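PDB 3EUP: transcriptional regulator, TetR family from Cytophaga hutchinsonii, which probably binds operator DNA through its helix-turn-helix domain as a homodimer and regulates transcription in response to a ligand not identified here. Local coordinates for residues 88-91 against 92-96; 101-105 against 106-110; 179-182 against 183-186; 139-142 against 143-147; 65-68 against 69-73. One frame throughout, in Å; residues are numbered along the deposited sequence.

Interaction 1: 88-91 against 92-96; sequences LLVY and SSMYN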
loop_
_atom_site.group_PDB
_atom_site.type_symbol
_atom_site.label_atom_id
_atom_site.label_comp_id
_atom_site.label_asym_id
_atom_site.label_seq_id
_atom_site.Cartn_x
_atom_site.Cartn_y
_atom_site.Cartn_z
ATOM N N LEU A 88 -8.350 -14.601 13.486
ATOM C CA LEU A 88 -7.405 -14.318 12.412
ATOM C C LEU A 88 -8.089 -13.905 11.071
ATOM O O LEU A 88 -7.429 -13.361 10.159
ATOM C CB LEU A 88 -6.459 -15.527 12.203
ATOM C CG LEU A 88 -5.546 -15.921 13.371
ATOM C CD1 LEU A 88 -4.772 -17.197 13.029
ATOM C CD2 LEU A 88 -4.572 -14.777 13.754
ATOM N N LEU A 89 -9.401 -14.138 10.965
ATOM C CA LEU A 89 -10.133 -13.887 9.740
ATOM C C LEU A 89 -11.218 -12.828 9.854
ATOM O O LEU A 89 -12.077 -12.771 9.015
ATOM C CB LEU A 89 -10.707 -15.192 9.199
ATOM C CG LEU A 89 -9.636 -16.244 8.953
ATOM C CD1 LEU A 89 -10.258 -17.597 8.551
ATOM C CD2 LEU A 89 -8.675 -15.714 7.915
ATOM N N VAL A 90 -11.136 -11.929 10.828
ATOM C CA VAL A 90 -12.100 -10.829 10.922
ATOM C C VAL A 90 -11.853 -9.686 9.881
ATOM O O VAL A 90 -12.660 -8.763 9.776
ATOM C CB VAL A 90 -12.055 -10.222 12.321
ATOM C CG1 VAL A 90 -12.451 -11.276 13.409
ATOM C CG2 VAL A 90 -10.646 -9.651 12.584
ATOM N N TYR A 91 -10.753 -9.749 9.123
ATOM C CA TYR A 91 -10.315 -8.634 8.260
ATOM C C TYR A 91 -11.295 -8.318 7.134
ATOM O O TYR A 91 -11.682 -7.180 6.941
ATOM C CB TYR A 91 -8.865 -8.888 7.762
ATOM C CG TYR A 91 -7.938 -8.949 8.967
ATOM C CD1 TYR A 91 -7.537 -7.791 9.608
ATOM C CD2 TYR A 91 -7.585 -10.180 9.545
ATOM C CE1 TYR A 91 -6.761 -7.848 10.734
ATOM C CE2 TYR A 91 -6.821 -10.240 10.683
ATOM C CZ TYR A 91 -6.409 -9.076 11.272
ATOM O OH TYR A 91 -5.666 -9.118 12.414
ATOM N N SER A 92 -11.747 -9.325 6.420
ATOM C CA SER A 92 -12.710 -9.080 5.367
ATOM C C SER A 92 -13.984 -8.352 5.845
ATOM O O SER A 92 -14.483 -7.438 5.177
ATOM C CB SER A 92 -13.137 -10.368 4.688
ATOM O OG SER A 92 -14.020 -10.007 3.667
ATOM N N SER A 93 -14.508 -8.731 7.001
ATOM C CA SER A 93 -15.735 -8.099 7.422
ATOM C C SER A 93 -15.384 -6.680 7.896
ATOM O O SER A 93 -16.119 -5.741 7.610
ATOM C CB SER A 93 -16.484 -8.934 8.471
ATOM O OG SER A 93 -15.990 -8.641 9.750
ATOM N N MET A 94 -14.232 -6.506 8.539
ATOM C CA MET A 94 -13.851 -5.176 8.980
ATOM C C MET A 94 -13.728 -4.190 7.809
ATOM O O MET A 94 -14.192 -3.040 7.912
ATOM C CB MET A 94 -12.574 -5.243 9.802
ATOM C CG MET A 94 -12.160 -3.923 10.409
ATOM S SD MET A 94 -10.602 -4.075 11.373
ATOM C CE MET A 94 -10.496 -5.900 11.702
ATOM N N TYR A 95 -13.134 -4.628 6.690
ATOM C CA TYR A 95 -12.876 -3.717 5.571
ATOM C C TYR A 95 -14.057 -3.602 4.608
ATOM O O TYR A 95 -14.277 -2.537 4.054
ATOM C CB TYR A 95 -11.615 -4.116 4.774
ATOM C CG TYR A 95 -11.284 -3.150 3.628
ATOM C CD1 TYR A 95 -10.750 -1.905 3.887
ATOM C CD2 TYR A 95 -11.557 -3.488 2.305
ATOM C CE1 TYR A 95 -10.441 -1.019 2.856
ATOM C CE2 TYR A 95 -11.296 -2.607 1.266
ATOM C CZ TYR A 95 -10.728 -1.390 1.544
ATOM O OH TYR A 95 -10.435 -0.498 0.551
ATOM N N ASN A 96 -14.792 -4.687 4.382
ATOM C CA ASN A 96 -15.878 -4.670 3.399
ATOM C C ASN A 96 -17.289 -4.365 3.929
ATOM O O ASN A 96 -18.149 -3.988 3.136
ATOM C CB ASN A 96 -15.955 -6.015 2.645
ATOM C CG ASN A 96 -14.642 -6.369 1.911
ATOM O OD1 ASN A 96 -13.914 -7.337 2.262
ATOM N ND2 ASN A 96 -14.352 -5.595 0.882
HETATM O O HOH W 1 -14.273 -11.470 8.197
HETATM O O HOH W 2 -10.748 -11.931 6.675
#

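Interaction 2: 101-105 against 106-110; sequences SLFPV and GGCPL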
loop_
_atom_site.group_PDB
_atom_site.type_symbol
_atom_site.label_atom_id
_atom_site.label_comp_id
_atom_site.label_asym_id
_atom_site.label_seq_id
_atom_site.Cartn_x
_atom_site.Cartn_y
_atom_site.Cartn_z
ATOM N N SER A 101 -17.511 1.321 5.919
ATOM C CA SER A 101 -17.738 2.422 6.864
ATOM C C SER A 101 -17.120 2.151 8.254
ATOM O O SER A 101 -16.937 3.071 9.038
ATOM C CB SER A 101 -19.229 2.816 6.941
ATOM O OG SER A 101 -19.962 1.885 7.663
ATOM N N LEU A 102 -16.732 0.912 8.532
ATOM C CA LEU A 102 -15.955 0.619 9.765
ATOM C C LEU A 102 -14.489 1.096 9.735
ATOM O O LEU A 102 -13.875 1.243 10.790
ATOM C CB LEU A 102 -15.995 -0.874 10.107
ATOM C CG LEU A 102 -17.197 -1.434 10.880
ATOM C CD1 LEU A 102 -18.510 -0.612 10.781
ATOM C CD2 LEU A 102 -17.398 -2.894 10.481
ATOM N N PHE A 103 -13.921 1.286 8.544
ATOM C CA PHE A 103 -12.579 1.849 8.395
ATOM C C PHE A 103 -12.642 3.359 8.336
ATOM O O PHE A 103 -13.664 3.922 7.932
ATOM C CB PHE A 103 -11.914 1.383 7.101
ATOM C CG PHE A 103 -10.890 0.304 7.298
ATOM C CD1 PHE A 103 -11.278 -0.967 7.604
ATOM C CD2 PHE A 103 -9.546 0.560 7.124
ATOM C CE1 PHE A 103 -10.340 -1.964 7.760
ATOM C CE2 PHE A 103 -8.614 -0.429 7.306
ATOM C CZ PHE A 103 -9.018 -1.686 7.619
ATOM N N PRO A 104 -11.542 4.034 8.696
ATOM C CA PRO A 104 -11.601 5.485 8.567
ATOM C C PRO A 104 -11.873 5.890 7.116
ATOM O O PRO A 104 -11.571 5.144 6.177
ATOM C CB PRO A 104 -10.201 5.951 8.975
ATOM C CG PRO A 104 -9.552 4.786 9.635
ATOM C CD PRO A 104 -10.220 3.552 9.123
ATOM N N VAL A 105 -12.463 7.069 6.953
ATOM C CA VAL A 105 -12.573 7.683 5.625
ATOM C C VAL A 105 -11.189 7.753 4.973
ATOM O O VAL A 105 -10.252 8.212 5.598
ATOM C CB VAL A 105 -13.136 9.105 5.714
ATOM C CG1 VAL A 105 -13.008 9.830 4.354
ATOM C CG2 VAL A 105 -14.607 9.051 6.164
ATOM N N GLY A 106 -11.070 7.296 3.731
ATOM C CA GLY A 106 -9.758 7.222 3.055
ATOM C C GLY A 106 -9.018 5.902 3.175
ATOM O O GLY A 106 -7.968 5.730 2.551
ATOM N N GLY A 107 -9.526 4.968 3.980
ATOM C CA GLY A 107 -8.993 3.608 4.009
ATOM C C GLY A 107 -7.965 3.428 5.102
ATOM O O GLY A 107 -8.081 4.052 6.173
ATOM N N CYS A 108 -6.960 2.593 4.840
ATOM C CA CYS A 108 -6.052 2.166 5.878
ATOM C C CYS A 108 -5.011 3.238 6.121
ATOM O O CYS A 108 -4.257 3.578 5.207
ATOM C CB CYS A 108 -5.336 0.869 5.518
ATOM S SG CYS A 108 -4.223 0.284 6.804
ATOM N N PRO A 109 -4.965 3.780 7.359
ATOM C CA PRO A 109 -3.946 4.787 7.646
ATOM C C PRO A 109 -2.508 4.247 7.612
ATOM O O PRO A 109 -1.552 5.016 7.415
ATOM C CB PRO A 109 -4.315 5.290 9.030
ATOM C CG PRO A 109 -5.165 4.214 9.645
ATOM C CD PRO A 109 -5.877 3.550 8.496
ATOM N N LEU A 110 -2.342 2.938 7.811
ATOM C CA LEU A 110 -1.012 2.377 7.874
ATOM C C LEU A 110 -0.447 2.361 6.457
ATOM O O LEU A 110 0.679 2.825 6.201
ATOM C CB LEU A 110 -1.087 0.997 8.522
ATOM C CG LEU A 110 0.098 0.077 8.554
ATOM C CD1 LEU A 110 -0.253 -1.141 9.441
ATOM C CD2 LEU A 110 0.448 -0.322 7.134
#

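Interaction 3: 179-182 against 183-186; sequences TKNR and AYSD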
loop_
_atom_site.group_PDB
_atom_site.type_symbol
_atom_site.label_atom_id
_atom_site.label_comp_id
_atom_site.label_asym_id
_atom_site.label_seq_id
_atom_site.Cartn_x
_atom_site.Cartn_y
_atom_site.Cartn_z
ATOM N N THR A 179 -8.706 -0.475 -8.071
ATOM C CA THR A 179 -9.703 -0.942 -9.052
ATOM C C THR A 179 -11.142 -0.535 -8.754
ATOM O O THR A 179 -11.979 -0.560 -9.645
ATOM C CB THR A 179 -9.673 -2.462 -9.140
ATOM O OG1 THR A 179 -10.138 -3.037 -7.890
ATOM C CG2 THR A 179 -8.234 -2.970 -9.527
ATOM N N LYS A 180 -11.432 -0.199 -7.494
ATOM C CA LYS A 180 -12.805 0.083 -7.004
ATOM C C LYS A 180 -13.730 -1.140 -7.088
ATOM O O LYS A 180 -14.967 -1.003 -7.117
ATOM C CB LYS A 180 -13.475 1.247 -7.778
ATOM C CG LYS A 180 -12.773 2.596 -7.622
ATOM C CD LYS A 180 -13.398 3.660 -8.542
ATOM C CE LYS A 180 -14.308 4.636 -7.834
ATOM N NZ LYS A 180 -14.944 5.592 -8.833
ATOM N N ASN A 181 -13.159 -2.332 -7.126
ATOM C CA ASN A 181 -13.977 -3.502 -7.312
ATOM C C ASN A 181 -13.684 -4.523 -6.227
ATOM O O ASN A 181 -12.672 -5.196 -6.291
ATOM C CB ASN A 181 -13.715 -4.093 -8.677
ATOM C CG ASN A 181 -14.618 -5.252 -8.984
ATOM O OD1 ASN A 181 -15.180 -5.851 -8.093
ATOM N ND2 ASN A 181 -14.764 -5.569 -10.269
ATOM N N ARG A 182 -14.594 -4.659 -5.274
ATOM C CA ARG A 182 -14.418 -5.596 -4.153
ATOM C C ARG A 182 -14.309 -7.058 -4.576
ATOM O O ARG A 182 -13.839 -7.863 -3.799
ATOM C CB ARG A 182 -15.557 -5.450 -3.145
ATOM C CG ARG A 182 -15.491 -4.145 -2.350
ATOM C CD ARG A 182 -16.635 -4.022 -1.318
ATOM N NE ARG A 182 -16.678 -2.653 -0.825
ATOM C CZ ARG A 182 -15.819 -2.112 0.030
ATOM N NH1 ARG A 182 -14.797 -2.802 0.546
ATOM N NH2 ARG A 182 -15.989 -0.852 0.383
ATOM N N ALA A 183 -14.749 -7.404 -5.791
ATOM C CA ALA A 183 -14.638 -8.788 -6.254
ATOM C C ALA A 183 -13.155 -9.140 -6.406
ATOM O O ALA A 183 -12.734 -10.277 -6.219
ATOM C CB ALA A 183 -15.367 -8.980 -7.573
ATOM N N TYR A 184 -12.336 -8.163 -6.765
ATOM C CA TYR A 184 -10.936 -8.482 -6.976
ATOM C C TYR A 184 -10.256 -8.661 -5.626
ATOM O O TYR A 184 -9.472 -9.577 -5.464
ATOM C CB TYR A 184 -10.238 -7.410 -7.803
ATOM C CG TYR A 184 -10.803 -7.205 -9.177
ATOM C CD1 TYR A 184 -11.339 -8.255 -9.930
ATOM C CD2 TYR A 184 -10.781 -5.958 -9.741
ATOM C CE1 TYR A 184 -11.850 -8.030 -11.206
ATOM C CE2 TYR A 184 -11.297 -5.734 -11.003
ATOM C CZ TYR A 184 -11.809 -6.757 -11.727
ATOM O OH TYR A 184 -12.267 -6.442 -12.983
ATOM N N SER A 185 -10.515 -7.763 -4.676
ATOM C CA SER A 185 -9.916 -7.903 -3.357
ATOM C C SER A 185 -10.495 -9.138 -2.646
ATOM O O SER A 185 -9.801 -9.766 -1.839
ATOM C CB SER A 185 -10.071 -6.617 -2.541
ATOM O OG SER A 185 -11.401 -6.084 -2.645
ATOM N N ASP A 186 -11.753 -9.519 -2.937
ATOM C CA ASP A 186 -12.329 -10.756 -2.329
ATOM C C ASP A 186 -11.465 -11.999 -2.623
ATOM O O ASP A 186 -11.382 -12.892 -1.801
ATOM C CB ASP A 186 -13.790 -11.017 -2.779
ATOM C CG ASP A 186 -14.773 -10.090 -2.121
ATOM O OD1 ASP A 186 -14.396 -9.436 -1.115
ATOM O OD2 ASP A 186 -15.890 -9.949 -2.668
#

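Interaction 4: 139-142 against 143-147; sequences LVTI and IKKGI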
loop_
_atom_site.group_PDB
_atom_site.type_symbol
_atom_site.label_atom_id
_atom_site.label_comp_id
_atom_site.label_asym_id
_atom_site.label_seq_id
_atom_site.Cartn_x
_atom_site.Cartn_y
_atom_site.Cartn_z
ATOM N N LEU A 139 -0.881 -10.765 16.355
ATOM C CA LEU A 139 -1.203 -11.931 15.548
ATOM C C LEU A 139 -0.455 -13.162 16.056
ATOM O O LEU A 139 -1.051 -14.242 16.199
ATOM C CB LEU A 139 -0.889 -11.704 14.061
ATOM C CG LEU A 139 -1.713 -10.669 13.284
ATOM C CD1 LEU A 139 -1.224 -10.616 11.809
ATOM C CD2 LEU A 139 -3.235 -10.909 13.347
ATOM N N VAL A 140 0.847 -13.004 16.313
ATOM C CA VAL A 140 1.642 -14.068 16.913
ATOM C C VAL A 140 1.010 -14.580 18.250
ATOM O O VAL A 140 0.871 -15.783 18.472
ATOM C CB VAL A 140 3.121 -13.632 17.087
ATOM C CG1 VAL A 140 3.754 -13.287 15.727
ATOM C CG2 VAL A 140 3.247 -12.444 17.965
ATOM N N THR A 141 0.553 -13.669 19.093
ATOM C CA THR A 141 -0.108 -14.063 20.357
ATOM C C THR A 141 -1.346 -14.925 20.101
ATOM O O THR A 141 -1.537 -15.946 20.777
ATOM C CB THR A 141 -0.513 -12.843 21.150
ATOM O OG1 THR A 141 0.676 -12.119 21.440
ATOM C CG2 THR A 141 -1.215 -13.222 22.468
ATOM N N ILE A 142 -2.169 -14.522 19.123
ATOM C CA ILE A 142 -3.343 -15.313 18.734
ATOM C C ILE A 142 -2.947 -16.687 18.180
ATOM O O ILE A 142 -3.503 -17.723 18.594
ATOM C CB ILE A 142 -4.228 -14.570 17.738
ATOM C CG1 ILE A 142 -4.931 -13.400 18.444
ATOM C CG2 ILE A 142 -5.247 -15.522 17.114
ATOM C CD1 ILE A 142 -5.605 -12.371 17.486
ATOM N N ILE A 143 -1.980 -16.714 17.270
ATOM C CA ILE A 143 -1.546 -17.983 16.683
ATOM C C ILE A 143 -1.011 -18.952 17.784
ATOM O O ILE A 143 -1.429 -20.103 17.869
ATOM C CB ILE A 143 -0.511 -17.770 15.547
ATOM C CG1 ILE A 143 -1.121 -16.957 14.368
ATOM C CG2 ILE A 143 -0.020 -19.105 15.023
ATOM C CD1 ILE A 143 -0.075 -16.044 13.636
ATOM N N LYS A 144 -0.120 -18.461 18.640
ATOM C CA LYS A 144 0.430 -19.287 19.707
ATOM C C LYS A 144 -0.654 -19.884 20.621
ATOM O O LYS A 144 -0.540 -21.026 21.049
ATOM C CB LYS A 144 1.424 -18.487 20.548
ATOM C CG LYS A 144 2.732 -18.129 19.838
ATOM C CD LYS A 144 3.783 -17.798 20.893
ATOM C CE LYS A 144 4.902 -16.945 20.345
ATOM N NZ LYS A 144 5.766 -17.703 19.386
ATOM N N LYS A 145 -1.689 -19.100 20.929
ATOM C CA LYS A 145 -2.842 -19.609 21.663
ATOM C C LYS A 145 -3.559 -20.705 20.886
ATOM O O LYS A 145 -3.975 -21.706 21.457
ATOM C CB LYS A 145 -3.827 -18.491 21.971
ATOM C CG LYS A 145 -3.320 -17.565 23.037
ATOM C CD LYS A 145 -4.353 -16.532 23.343
ATOM C CE LYS A 145 -3.787 -15.431 24.177
ATOM N NZ LYS A 145 -4.860 -14.439 24.395
ATOM N N GLY A 146 -3.713 -20.500 19.583
ATOM C CA GLY A 146 -4.302 -21.496 18.716
ATOM C C GLY A 146 -3.512 -22.794 18.690
ATOM O O GLY A 146 -4.095 -23.886 18.651
ATOM N N ILE A 147 -2.184 -22.686 18.735
ATOM C CA ILE A 147 -1.329 -23.872 18.850
ATOM C C ILE A 147 -1.558 -24.618 20.175
ATOM O O ILE A 147 -1.686 -25.840 20.195
ATOM C CB ILE A 147 0.163 -23.501 18.685
ATOM C CG1 ILE A 147 0.392 -22.997 17.245
ATOM C CG2 ILE A 147 1.064 -24.697 19.070
ATOM C CD1 ILE A 147 1.840 -22.837 16.802
#

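Interaction 5: 65-68 against 69-73; sequences YNWG and HVKSV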
loop_
_atom_site.group_PDB
_atom_site.type_symbol
_atom_site.label_atom_id
_atom_site.label_comp_id
_atom_site.label_asym_id
_atom_site.label_seq_id
_atom_site.Cartn_x
_atom_site.Cartn_y
_atom_site.Cartn_z
ATOM N N TYR A 65 -5.177 8.517 16.003
ATOM C CA TYR A 65 -6.643 8.319 16.062
ATOM C C TYR A 65 -7.176 7.350 14.978
ATOM O O TYR A 65 -7.981 6.466 15.247
ATOM C CB TYR A 65 -7.368 9.664 15.979
ATOM C CG TYR A 65 -8.869 9.582 15.851
ATOM C CD1 TYR A 65 -9.678 9.723 16.969
ATOM C CD2 TYR A 65 -9.481 9.428 14.608
ATOM C CE1 TYR A 65 -11.040 9.685 16.871
ATOM C CE2 TYR A 65 -10.886 9.357 14.503
ATOM C CZ TYR A 65 -11.646 9.513 15.635
ATOM O OH TYR A 65 -13.022 9.464 15.590
ATOM N N ASN A 66 -6.733 7.548 13.751
ATOM C CA ASN A 66 -7.120 6.690 12.621
ATOM C C ASN A 66 -6.783 5.221 12.801
ATOM O O ASN A 66 -7.648 4.334 12.645
ATOM C CB ASN A 66 -6.490 7.223 11.322
ATOM C CG ASN A 66 -7.261 8.399 10.752
ATOM O OD1 ASN A 66 -6.698 9.262 10.071
ATOM N ND2 ASN A 66 -8.545 8.455 11.054
ATOM N N TRP A 67 -5.525 4.974 13.146
ATOM C CA TRP A 67 -5.071 3.644 13.422
ATOM C C TRP A 67 -5.654 3.129 14.749
ATOM O O TRP A 67 -6.018 1.967 14.838
ATOM C CB TRP A 67 -3.548 3.582 13.387
ATOM C CG TRP A 67 -3.042 2.209 13.571
ATOM C CD1 TRP A 67 -2.365 1.725 14.650
ATOM C CD2 TRP A 67 -3.259 1.097 12.698
ATOM N NE1 TRP A 67 -2.087 0.398 14.466
ATOM C CE2 TRP A 67 -2.638 -0.013 13.281
ATOM C CE3 TRP A 67 -3.887 0.948 11.454
ATOM C CZ2 TRP A 67 -2.608 -1.252 12.664
ATOM C CZ3 TRP A 67 -3.859 -0.284 10.839
ATOM C CH2 TRP A 67 -3.222 -1.365 11.442
ATOM N N GLY A 68 -5.752 3.981 15.768
ATOM C CA GLY A 68 -6.400 3.566 17.019
ATOM C C GLY A 68 -7.831 3.073 16.744
ATOM O O GLY A 68 -8.329 2.121 17.381
ATOM N N HIS A 69 -8.499 3.722 15.788
ATOM C CA HIS A 69 -9.828 3.300 15.398
ATOM C C HIS A 69 -9.815 1.926 14.733
ATOM O O HIS A 69 -10.684 1.080 15.043
ATOM C CB HIS A 69 -10.468 4.295 14.458
ATOM C CG HIS A 69 -11.891 3.985 14.156
ATOM N ND1 HIS A 69 -12.281 3.305 13.021
ATOM C CD2 HIS A 69 -13.020 4.208 14.865
ATOM C CE1 HIS A 69 -13.592 3.148 13.034
ATOM N NE2 HIS A 69 -14.064 3.686 14.142
ATOM N N VAL A 70 -8.849 1.675 13.843
ATOM C CA VAL A 70 -8.781 0.362 13.210
ATOM C C VAL A 70 -8.505 -0.698 14.288
ATOM O O VAL A 70 -9.116 -1.752 14.283
ATOM C CB VAL A 70 -7.692 0.261 12.105
ATOM C CG1 VAL A 70 -7.559 -1.207 11.613
ATOM C CG2 VAL A 70 -7.998 1.192 10.950
ATOM N N LYS A 71 -7.582 -0.395 15.200
ATOM C CA LYS A 71 -7.236 -1.294 16.297
ATOM C C LYS A 71 -8.442 -1.662 17.137
ATOM O O LYS A 71 -8.646 -2.848 17.442
ATOM C CB LYS A 71 -6.166 -0.682 17.185
ATOM C CG LYS A 71 -4.758 -0.896 16.646
ATOM C CD LYS A 71 -3.771 0.121 17.192
ATOM C CE LYS A 71 -3.502 0.040 18.635
ATOM N NZ LYS A 71 -2.383 1.007 18.930
ATOM N N SER A 72 -9.233 -0.649 17.493
ATOM C CA SER A 72 -10.423 -0.836 18.321
ATOM C C SER A 72 -11.491 -1.683 17.642
ATOM O O SER A 72 -12.129 -2.493 18.293
ATOM C CB SER A 72 -10.975 0.514 18.778
ATOM O OG SER A 72 -10.009 1.111 19.594
ATOM N N VAL A 73 -11.661 -1.524 16.342
ATOM C CA VAL A 73 -12.600 -2.349 15.593
ATOM C C VAL A 73 -12.125 -3.770 15.591
ATOM O O VAL A 73 -12.894 -4.676 15.920
ATOM C CB VAL A 73 -12.800 -1.869 14.156
ATOM C CG1 VAL A 73 -13.578 -2.880 13.352
ATOM C CG2 VAL A 73 -13.528 -0.517 14.133
#

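Interaction 1: 88-91 against 92-96
The aromatic ring of Tyr91 receives the methyl of Met94 at a slant, CD1 to CE 4.1 Å, neither squarely over a face nor at the edge. One face of the same ring is taken by Val90, whose CG2 stands 4.2 Å above the plane over the ring centre, while the carbonyl oxygen of Leu88 lies at the edge, in plane. The methionine reaches this place because its chain starts out fully extended (chi1 -175°) and its end then folds back at chi3 (-19°), which brings Met94 CE within 3.9 Å of Val90 CG2. The tyrosine and methionine side chains thus run side by side in the same direction, and Leu74 of helix 55-78 touches both. The phenol end is held by the indole NH of Trp135 on helix 122-148.

All this takes place where a short loop becomes helix 91-96, and the backbone shows the helix starting. Met94 N donates to Val90 O at 3.0 Å with the donor in the carbonyl plane, and Tyr95 N donates to Tyr91 O at 2.9 Å. Ser93 OG adds a weak bond to Val90 O, which therefore takes one backbone and one side-chain donor.

Two first-turn amides are served by water instead. Water 1 accepts from Ser93 N at 3.0 Å and donates to Leu89 O at 2.7 Å; water 2 accepts from Ser92 N at 2.8 Å and donates more weakly to that carbonyl, which lies too far away to accept from either amide directly.

Interaction 2: 101-105 against 106-110
A type II beta turn from Pro104 to Gly107 leads straight into helix 109-117, with Cys108 as the N-cap residue. The turn is closed by Gly107 N donating to Pro104 O at 3.0 Å, nearly straight at the hydrogen (160°), although the donor stands 39° out of the carbonyl plane. Gly106 supplies the positive phi (93°) that the third position of such a turn requires.

Beside the turn, Phe103 presents its edge to the backbone of Gly107 and Cys108: CD2 lies 3.8 Å from Gly107 C, and CE2 lies 4.0 Å from Cys108 CB, with Cys108 CA near the ring plane. The two prolines meet at about a right angle, Pro104 CG to Pro109 CD 4.0 Å. The sulfur of Cys108 caps a backbone N just beyond Leu110.

Asn25 of helix 10-31 donates through ND2 to both Val105 O and Gly107 O, which ties the turn to the DNA-binding domain. Leu110 also packs on Leu174 of the second subunit. The whole is a type II turn, glycine at its third position, that runs into an N-cap residue and a proline in the first turn of helix 109-117.

Interaction 3: 179-182 against 183-186
Hydrogen bonds from the backbone of Ala183, Tyr184 and Asp186 define the contact. Ala183 N donates to Asn181 OD1 at 2.8 Å (148° at the hydrogen), tilted from the plane of the side-chain carbonyl; a trans first torsion (chi1 -175°) carries the asparagine amide forward to meet it. Tyr184 N donates to Asn181 O at 3.0 Å, well above the carbonyl plane, so one residue receives two amides, through its side chain and its main chain. Asp186 N completes the next turn with Arg182 O at 2.8 Å. Just upstream, Asn181 N donates to Thr179 OG1 at 3.2 Å, an ST turn; that hydroxyl is also bonded to Ile175 O.

Contacts on the aromatic ring come next. Asn181 ND2 lies 3.4 Å above one face of Tyr184, offset toward the rim, with amide and ring planes 38° apart. Thr179 approaches the ring edge, its OG1 3.5 Å from Tyr184 CD2. The ring also stacks with Phe163 of the second subunit, so the tyrosine links the cap to the dimer contact.

The charge of Arg182 is met outside the two segments. Its chain runs extended from CG to NE and makes a salt bridge through NH2 to Asp99, while NH1 stays 6.9 Å from Asp186 OD1, too far for a direct pair.

An Asx turn at an N-cap, entered through an ST turn and Lys180 in a left-handed conformation (positive phi), here joins helix 158-179 to helix 182-197, the last two helices, which in TetR-family regulators commonly build the dimer interface.

Interaction 4: 139-142 against 143-147
The side chains of Thr141 and Lys145 are brought alongside each other by their torsions. In Thr141, a chi1 of -61° sends the methyl CG2 away from the main-chain N and leaves OG1 next to it; the Lys145 chain runs extended from CG onward. The two groups point the same way and meet at Thr141 CG2 to Lys145 CE, 3.8 Å. The other branch of the threonine faces back along the helix, where OG1 is hydrogen-bonded to Lys137 O. In Ile143, chi2 (148°) is displaced from the staggered value, and this lays CD1 over the preceding turn, 3.3 Å from Leu139 O and 4.4 Å from Leu139 CB.

The segment is regular alpha helix near the C-terminal end of helix 122-148, as the i to i+4 bonds show. Ile143 N reaches Leu139 O at 2.8 Å and Lys144 N reaches Val140 O at 2.9 Å, the second almost straight at the hydrogen. Lys145 N to Thr141 O is longer, 3.2 Å, with the donor tilted from the carbonyl plane; Gly146 N to Ile142 O measures 3.0 Å.

Around the helix the faces divide by chemistry. Leu139 packs on Met165 and Ile166 of helix 158-179, and Val140 on Val158 and Ala162 of the same helix. Ile142 and Ile143 both rest on Leu88 of helix 84-88. Thr141, Lys144 and Lys145 occupy the solvent side, and the aliphatic part of Lys144 runs past the carbonyl of Val140, CG to O 3.3 Å.

Interaction 5: 65-68 against 69-73
Trp67 and Lys71 cross at about a right angle one helical turn apart, with the lysine chain passing over a face of the indole. Lys71 CG stands 3.6 Å above the ring plane, offset toward the rim, and lies 4.1 Å from the centroid of the five-membered ring of Trp67, 29° off its normal: a CH-pi contact. Further along, Lys71 CD comes within 3.2 Å of Trp67 NE1. The lysine bends at chi3 (66°) just where CG and CD meet the ring.

Val70 meets the six-membered half at a slant, CG1 to Trp67 CZ3 3.9 Å and CB to Trp67 CE3 3.9 Å. The helix beneath holds these residues in step: Lys71 N donates to Trp67 O at 2.9 Å, almost straight (171°), and Ser72 N to Gly68 O at the same length. Outside the pair, Trp67 also packs on Pro109 and Leu110 of helix 109-117.

Lysine touches the tryptophan through methylenes, with NZ beyond the pyrrole edge, 4.5 Å from Trp67 NE1. The contact is therefore largely dispersive, with a CH-pi component, and leaves the charge at the exposed end of the chain.

In the fold
From the N terminus the contacts run in series, 65-73, then 88-96, 101-110, 139-147 and 179-186; none nests in or crosses another, and each closes only about one turn of chain. Interaction 5 lies on helix 55-78, which probably links the DNA-binding part to the C-terminal domain, as in TetR relatives, and touches interaction 2 through Trp67 against Leu110 and interaction 1 through Val73 against Met94. Interaction 1 is the hub: Phe103 of interaction 2 packs on Tyr95, Leu88 meets Ile142 and Ile143 of interaction 4, and Tyr95 touches Arg182 of interaction 3. Interactions 3 and 4 stand apart, centres about 29 Å from each other. Interactions 2 and 3 both reach the second subunit.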